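PDB 2IP2: phenazine-1-carboxylate N-methyltransferase from Pseudomonas aeruginosa, which transfers a methyl group from S-adenosyl-L-methionine to phenazine-1-carboxylate, giving 5-methyl-phenazine-1-carboxylate on the route to the virulence pigment pyocyanine. Local coordinates for residues R23-D35 with R96-A108. Numbering follows the deposited sequence.
Sequences RCVYVATRLGLAD and RDMVLFYGEEFHA
Y26 lays its ring over the backbone of G103, at the tight end of this contact. The ring atom CD1 of Y26 lies 3.8 Å from CA of G103, and the carbonyl oxygen of G103 sits over the ring centre. With chi1 at 168°, the Y26 side chain leaves opposite the main-chain nitrogen, and its ring reaches E104. There OH of Y26 donates to OE2 of E104, a hydrogen bond modelled at 2.4 Å, so short that its exact length is doubtful. The carboxylate stands nearly perpendicular to the ring. R30 NH1 donates to the same OH, while its NH2 pairs with E115 of the second subunit.

The guanidinium of R23 lies flat on H107, with centres 3.8 Å apart. CD2 of Y26 lies over the opposite face, toward its rim. NH1 of R23 gives a nearly straight bond (172°) to a lone pair of G103 O, 3.0 Å away. Water 1 links NH2 to the same oxygen. R23 also bonds W110 and T111 of the second subunit, and H107 bonds its E19.

Between the ends, T29 CG2 and L100 CD2 pack 3.8 Å apart, and V99 CG1 touches T29.

The R96 end is looser. The extended chain of R96 brings NH1 to 2.9 Å from T29 O. Water 2 bridges NH2 to R30 O, and water 3 bridges NH1 to D35 OD2. OD1 of D35 accepts from D90 N.

The contact joins helix 6-30 of the dimerisation domain to helix 96-102, the G103-E104 junction and H107. R23, R30 and H107 also bond the second subunit, consistent with this packing and the dimer interface supporting each other.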
# COMPACT_ATOMS: atom_id res chain seq x y z
N ARG A 23 4.70 -3.18 3.38
CA ARG A 23 5.44 -4.38 3.83
C ARG A 23 6.87 -3.98 4.19
O ARG A 23 7.37 -4.45 5.19
CB ARG A 23 5.42 -5.53 2.81
CG ARG A 23 4.01 -6.05 2.41
CD ARG A 23 3.19 -6.37 3.70
NE ARG A 23 3.64 -7.65 4.32
CZ ARG A 23 3.31 -8.03 5.54
NH1 ARG A 23 2.57 -7.25 6.29
NH2 ARG A 23 3.70 -9.20 6.02
N CYS A 24 7.51 -3.13 3.38
CA CYS A 24 8.87 -2.65 3.70
C CYS A 24 8.94 -1.89 5.03
O CYS A 24 9.86 -2.12 5.82
CB CYS A 24 9.40 -1.80 2.56
SG CYS A 24 9.84 -2.77 1.12
N VAL A 25 7.95 -1.06 5.36
CA VAL A 25 7.98 -0.36 6.68
C VAL A 25 7.72 -1.37 7.79
O VAL A 25 8.35 -1.31 8.87
CB VAL A 25 6.90 0.83 6.65
CG1 VAL A 25 6.67 1.39 8.09
CG2 VAL A 25 7.40 1.89 5.72
N TYR A 26 6.84 -2.34 7.52
CA TYR A 26 6.57 -3.38 8.54
C TYR A 26 7.89 -4.14 8.86
O TYR A 26 8.25 -4.33 10.03
CB TYR A 26 5.42 -4.31 8.04
CG TYR A 26 5.30 -5.56 8.91
CD1 TYR A 26 4.84 -5.49 10.25
CD2 TYR A 26 5.80 -6.79 8.44
CE1 TYR A 26 4.77 -6.68 11.05
CE2 TYR A 26 5.75 -7.93 9.22
CZ TYR A 26 5.25 -7.87 10.51
OH TYR A 26 5.25 -9.05 11.23
N VAL A 27 8.61 -4.50 7.82
CA VAL A 27 9.85 -5.15 7.99
C VAL A 27 10.86 -4.33 8.76
O VAL A 27 11.49 -4.84 9.70
CB VAL A 27 10.43 -5.61 6.62
CG1 VAL A 27 11.89 -6.09 6.81
CG2 VAL A 27 9.55 -6.73 5.96
N ALA A 28 11.06 -3.08 8.39
CA ALA A 28 12.01 -2.22 9.14
C ALA A 28 11.61 -2.17 10.63
O ALA A 28 12.49 -2.15 11.52
CB ALA A 28 11.98 -0.77 8.55
N THR A 29 10.30 -2.15 10.88
CA THR A 29 9.76 -2.13 12.26
C THR A 29 10.02 -3.44 13.02
O THR A 29 10.58 -3.41 14.12
CB THR A 29 8.26 -1.67 12.29
OG1 THR A 29 8.20 -0.41 11.61
CG2 THR A 29 7.76 -1.47 13.80
N ARG A 30 9.61 -4.57 12.48
CA ARG A 30 9.88 -5.89 13.06
C ARG A 30 11.37 -6.05 13.35
O ARG A 30 11.73 -6.58 14.38
CB ARG A 30 9.60 -7.00 12.05
CG ARG A 30 8.26 -7.62 11.94
CD ARG A 30 8.07 -8.86 12.86
NE ARG A 30 8.85 -10.07 12.53
CZ ARG A 30 8.47 -11.07 11.73
NH1 ARG A 30 7.32 -11.04 11.05
NH2 ARG A 30 9.28 -12.12 11.59
N LEU A 31 12.22 -5.61 12.42
CA LEU A 31 13.68 -5.75 12.62
C LEU A 31 14.31 -4.74 13.61
O LEU A 31 15.49 -4.91 13.98
CB LEU A 31 14.39 -5.65 11.28
CG LEU A 31 14.10 -6.81 10.32
CD1 LEU A 31 14.98 -6.59 9.13
CD2 LEU A 31 14.27 -8.24 10.95
N GLY A 32 13.54 -3.74 14.00
CA GLY A 32 14.00 -2.68 14.93
C GLY A 32 15.12 -1.82 14.33
O GLY A 32 15.94 -1.26 15.05
N LEU A 33 15.11 -1.64 13.02
CA LEU A 33 16.12 -0.80 12.33
C LEU A 33 16.23 0.64 12.87
O LEU A 33 17.31 1.19 13.02
CB LEU A 33 15.86 -0.75 10.81
CG LEU A 33 15.90 -2.08 10.08
CD1 LEU A 33 15.78 -1.80 8.55
CD2 LEU A 33 17.16 -2.89 10.42
N ALA A 34 15.10 1.25 13.16
CA ALA A 34 15.12 2.57 13.71
C ALA A 34 15.82 2.66 15.08
O ALA A 34 16.54 3.64 15.32
CB ALA A 34 13.69 3.10 13.83
N ASP A 35 15.59 1.69 15.95
CA ASP A 35 16.29 1.56 17.25
C ASP A 35 17.78 1.31 17.07
O ASP A 35 18.60 2.00 17.68
CB ASP A 35 15.65 0.44 18.06
CG ASP A 35 14.13 0.67 18.21
OD1 ASP A 35 13.77 1.82 18.59
OD2 ASP A 35 13.34 -0.25 17.90
N ARG A 96 5.02 2.40 16.54
CA ARG A 96 5.67 1.09 16.39
C ARG A 96 4.70 -0.07 16.58
O ARG A 96 4.58 -0.93 15.72
CB ARG A 96 6.87 0.93 17.35
CG ARG A 96 7.38 -0.49 17.40
CD ARG A 96 8.67 -0.72 18.30
NE ARG A 96 8.68 -2.14 18.71
CZ ARG A 96 9.30 -3.12 18.05
NH1 ARG A 96 10.01 -2.86 16.96
NH2 ARG A 96 9.22 -4.35 18.51
N ASP A 97 3.99 -0.12 17.72
CA ASP A 97 3.08 -1.24 17.96
C ASP A 97 1.90 -1.24 17.00
O ASP A 97 1.35 -2.29 16.75
CB ASP A 97 2.54 -1.17 19.38
CG ASP A 97 3.65 -1.43 20.37
OD1 ASP A 97 4.35 -2.47 20.17
OD2 ASP A 97 3.88 -0.58 21.23
N MET A 98 1.47 -0.06 16.58
CA MET A 98 0.39 0.02 15.56
C MET A 98 0.86 -0.60 14.23
O MET A 98 0.17 -1.46 13.64
CB MET A 98 -0.08 1.47 15.36
CG MET A 98 -1.29 1.60 14.43
SD MET A 98 -1.46 3.22 13.71
CE MET A 98 -0.04 3.11 12.59
N VAL A 99 2.05 -0.22 13.78
CA VAL A 99 2.63 -0.81 12.53
C VAL A 99 2.66 -2.35 12.57
O VAL A 99 2.30 -3.05 11.61
CB VAL A 99 4.05 -0.24 12.24
CG1 VAL A 99 4.78 -1.03 11.10
CG2 VAL A 99 3.99 1.31 11.94
N LEU A 100 3.11 -2.88 13.71
CA LEU A 100 3.23 -4.34 13.88
C LEU A 100 1.88 -5.02 13.83
O LEU A 100 1.73 -5.99 13.09
CB LEU A 100 3.99 -4.71 15.17
CG LEU A 100 5.49 -4.31 15.22
CD1 LEU A 100 6.05 -4.55 16.65
CD2 LEU A 100 6.30 -4.99 14.06
N PHE A 101 0.90 -4.49 14.56
CA PHE A 101 -0.45 -5.09 14.59
C PHE A 101 -1.09 -4.99 13.21
O PHE A 101 -1.68 -5.92 12.68
CB PHE A 101 -1.32 -4.41 15.65
CG PHE A 101 -2.55 -5.22 16.00
CD1 PHE A 101 -3.67 -5.14 15.20
CD2 PHE A 101 -2.52 -6.11 17.06
CE1 PHE A 101 -4.83 -5.90 15.49
CE2 PHE A 101 -3.66 -6.90 17.36
CZ PHE A 101 -4.82 -6.77 16.56
N TYR A 102 -0.87 -3.86 12.56
CA TYR A 102 -1.50 -3.65 11.24
C TYR A 102 -0.89 -4.55 10.19
O TYR A 102 -1.58 -5.06 9.29
CB TYR A 102 -1.32 -2.20 10.88
CG TYR A 102 -2.35 -1.27 11.51
CD1 TYR A 102 -2.98 -1.55 12.74
CD2 TYR A 102 -2.68 -0.10 10.87
CE1 TYR A 102 -3.97 -0.65 13.27
CE2 TYR A 102 -3.65 0.79 11.40
CZ TYR A 102 -4.26 0.52 12.57
OH TYR A 102 -5.18 1.45 13.07
N GLY A 103 0.41 -4.81 10.35
CA GLY A 103 1.16 -5.69 9.43
C GLY A 103 1.05 -7.18 9.72
O GLY A 103 1.58 -8.00 8.97
N GLU A 104 0.29 -7.53 10.76
CA GLU A 104 0.10 -8.93 11.16
C GLU A 104 -1.37 -9.18 11.09
O GLU A 104 -1.88 -9.47 10.01
CB GLU A 104 0.75 -9.18 12.52
CG GLU A 104 2.29 -9.17 12.38
CD GLU A 104 3.14 -9.10 13.68
OE1 GLU A 104 2.58 -9.21 14.83
OE2 GLU A 104 4.38 -8.90 13.51
N GLU A 105 -2.11 -9.01 12.22
CA GLU A 105 -3.52 -9.29 12.22
C GLU A 105 -4.29 -8.57 11.09
O GLU A 105 -5.13 -9.19 10.45
CB GLU A 105 -4.13 -8.83 13.53
CG GLU A 105 -4.14 -9.89 14.58
CD GLU A 105 -2.83 -9.97 15.34
OE1 GLU A 105 -1.87 -9.22 15.02
OE2 GLU A 105 -2.80 -10.78 16.31
N PHE A 106 -4.07 -7.28 10.90
CA PHE A 106 -4.85 -6.61 9.84
C PHE A 106 -4.40 -6.87 8.40
O PHE A 106 -5.19 -6.75 7.45
CB PHE A 106 -4.99 -5.14 10.11
CG PHE A 106 -5.86 -4.83 11.31
CD1 PHE A 106 -6.88 -5.74 11.73
CD2 PHE A 106 -5.67 -3.62 12.01
CE1 PHE A 106 -7.74 -5.39 12.83
CE2 PHE A 106 -6.48 -3.29 13.10
CZ PHE A 106 -7.53 -4.14 13.49
N HIS A 107 -3.15 -7.24 8.23
CA HIS A 107 -2.69 -7.75 6.91
C HIS A 107 -3.43 -9.07 6.60
O HIS A 107 -3.90 -9.30 5.47
CB HIS A 107 -1.19 -8.03 6.94
CG HIS A 107 -0.65 -8.63 5.67
ND1 HIS A 107 -0.39 -7.87 4.55
CD2 HIS A 107 -0.33 -9.90 5.35
CE1 HIS A 107 0.07 -8.66 3.57
NE2 HIS A 107 0.12 -9.90 4.04
N ALA A 108 -3.52 -9.95 7.61
CA ALA A 108 -4.34 -11.14 7.44
C ALA A 108 -5.79 -10.82 7.12
O ALA A 108 -6.41 -11.46 6.25
CB ALA A 108 -4.28 -11.99 8.71
O HOH W 1 2.56 -10.52 8.36
O HOH W 2 10.84 -5.99 16.81
O HOH W 3 11.46 -0.29 15.91